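DUF574 domain-containing protein (Thermobifida fusca, PDB 2QE6) binds S-adenosylmethionine and is probably a methyltransferase with a Rossmann-like fold. Local coordinates at residues A[71-76]-A[96-101]. The protein carries 1 engineered substitution. Numbering follows the deposited sequence.
Sequences FLAGEA and EVAQSV
The methyl group of A73 meets V101 where the last turns of two nearly parallel helices lie against each other. CG2 of V101 comes to 3.3 Å from A73 CB, closer than carbon atoms usually pack, and it also touches the backbone N of G74 at 3.5 Å. This branch of V101 stands between its own backbone N and carbonyl carbon (chi1 -60° for CG1), which aims it at the facing helix. One turn earlier, A98 adds a smaller and looser touch: its CB lies 4.1 Å from A73 CB, while its CA is nearer to that methyl, at 3.8 Å. No hydrogen bond crosses between 71-76 and 96-101; the small residues A73 and A98, with G74 beside V101, let the backbones approach to 5.3 Å between the CA atoms of A73 and A98, the axes running 8.3 Å apart at 12°.

A76 N reaches back to F71 O at 2.9 Å in a wider pi-type turn, and S100 OG folds onto V97 O of its own helix at 2.6 Å. Farther out, V97 packs on V66, V69 and R70, carrying the contact back along helix 54-75. A73 and A98 both rest on F81 of strand 80-84, so the two helices, which precede and follow that strand in the chain, pack side by side against the parallel part of the sheet of a class I S-adenosylmethionine-dependent methyltransferase fold.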
loop_
_atom_site.group_PDB
_atom_site.type_symbol
_atom_site.label_atom_id
_atom_site.label_comp_id
_atom_site.label_asym_id
_atom_site.label_seq_id
_atom_site.Cartn_x
_atom_site.Cartn_y
_atom_site.Cartn_z
ATOM N N PHE A 71 -0.174 3.300 14.589
ATOM C CA PHE A 71 -1.279 4.147 15.064
ATOM C C PHE A 71 -2.585 3.339 15.134
ATOM O O PHE A 71 -3.298 3.344 16.144
ATOM C CB PHE A 71 -1.459 5.383 14.158
ATOM C CG PHE A 71 -2.807 6.038 14.279
ATOM C CD1 PHE A 71 -3.098 6.869 15.336
ATOM C CD2 PHE A 71 -3.771 5.859 13.295
ATOM C CE1 PHE A 71 -4.364 7.480 15.451
ATOM C CE2 PHE A 71 -5.035 6.443 13.419
ATOM C CZ PHE A 71 -5.322 7.254 14.486
ATOM N N LEU A 72 -2.870 2.615 14.069
ATOM C CA LEU A 72 -4.127 1.879 13.946
ATOM C C LEU A 72 -4.254 0.758 14.949
ATOM O O LEU A 72 -5.301 0.610 15.587
ATOM C CB LEU A 72 -4.259 1.317 12.535
ATOM C CG LEU A 72 -4.566 2.320 11.439
ATOM C CD1 LEU A 72 -4.352 1.689 10.074
ATOM C CD2 LEU A 72 -5.974 2.952 11.590
ATOM N N ALA A 73 -3.184 -0.033 15.100
ATOM C CA ALA A 73 -3.236 -1.259 15.923
ATOM C C ALA A 73 -3.089 -0.969 17.423
ATOM O O ALA A 73 -3.531 -1.760 18.274
ATOM C CB ALA A 73 -2.164 -2.254 15.440
ATOM N N GLY A 74 -2.446 0.150 17.742
ATOM C CA GLY A 74 -2.225 0.561 19.113
ATOM C C GLY A 74 -3.279 1.541 19.565
ATOM O O GLY A 74 -4.287 1.161 20.145
ATOM N N GLU A 75 -3.033 2.803 19.263
ATOM C CA GLU A 75 -3.872 3.919 19.645
ATOM C C GLU A 75 -5.331 3.813 19.178
ATOM O O GLU A 75 -6.245 3.995 19.982
ATOM C CB GLU A 75 -3.236 5.193 19.097
ATOM C CG GLU A 75 -3.784 6.486 19.661
ATOM C CD GLU A 75 -2.972 7.696 19.197
ATOM O OE1 GLU A 75 -1.734 7.542 18.950
ATOM O OE2 GLU A 75 -3.589 8.785 19.054
ATOM N N ALA A 76 -5.563 3.552 17.893
ATOM C CA ALA A 76 -6.930 3.391 17.379
ATOM C C ALA A 76 -7.593 2.063 17.790
ATOM O O ALA A 76 -8.803 1.884 17.627
ATOM C CB ALA A 76 -6.953 3.560 15.853
ATOM N N GLU A 96 3.627 -7.676 11.362
ATOM C CA GLU A 96 4.713 -7.555 12.326
ATOM C C GLU A 96 4.556 -6.270 13.128
ATOM O O GLU A 96 4.634 -6.267 14.332
ATOM C CB GLU A 96 6.055 -7.603 11.579
ATOM C CG GLU A 96 6.366 -9.000 10.985
ATOM C CD GLU A 96 7.400 -8.981 9.837
ATOM O OE1 GLU A 96 7.886 -7.893 9.441
ATOM O OE2 GLU A 96 7.709 -10.081 9.326
ATOM N N VAL A 97 4.316 -5.162 12.443
ATOM C CA VAL A 97 3.996 -3.925 13.136
ATOM C C VAL A 97 2.740 -4.085 14.004
ATOM O O VAL A 97 2.760 -3.762 15.190
ATOM C CB VAL A 97 3.771 -2.780 12.121
ATOM C CG1 VAL A 97 3.673 -1.472 12.862
ATOM C CG2 VAL A 97 4.940 -2.761 11.154
ATOM N N ALA A 98 1.661 -4.617 13.419
ATOM C CA ALA A 98 0.382 -4.747 14.139
ATOM C C ALA A 98 0.555 -5.608 15.372
ATOM O O ALA A 98 0.091 -5.255 16.459
ATOM C CB ALA A 98 -0.707 -5.323 13.227
ATOM N N GLN A 99 1.250 -6.733 15.222
ATOM C CA GLN A 99 1.408 -7.648 16.368
ATOM C C GLN A 99 2.355 -7.122 17.447
ATOM O O GLN A 99 2.242 -7.529 18.615
ATOM C CB GLN A 99 1.859 -9.032 15.906
ATOM C CG GLN A 99 0.841 -9.766 14.986
ATOM C CD GLN A 99 1.304 -11.144 14.647
ATOM O OE1 GLN A 99 2.085 -11.733 15.395
ATOM N NE2 GLN A 99 0.834 -11.688 13.548
ATOM N N SER A 100 3.271 -6.221 17.080
ATOM C CA SER A 100 4.172 -5.576 18.063
ATOM C C SER A 100 3.421 -4.707 19.064
ATOM O O SER A 100 3.839 -4.609 20.208
ATOM C CB SER A 100 5.276 -4.731 17.376
ATOM O OG SER A 100 4.774 -3.523 16.815
ATOM N N VAL A 101 2.322 -4.079 18.636
ATOM C CA VAL A 101 1.511 -3.253 19.533
ATOM C C VAL A 101 0.248 -3.974 20.024
ATOM O O VAL A 101 -0.329 -3.577 21.023
ATOM C CB VAL A 101 1.126 -1.873 18.905
ATOM C CG1 VAL A 101 2.370 -1.079 18.579
ATOM C CG2 VAL A 101 0.290 -2.022 17.677
#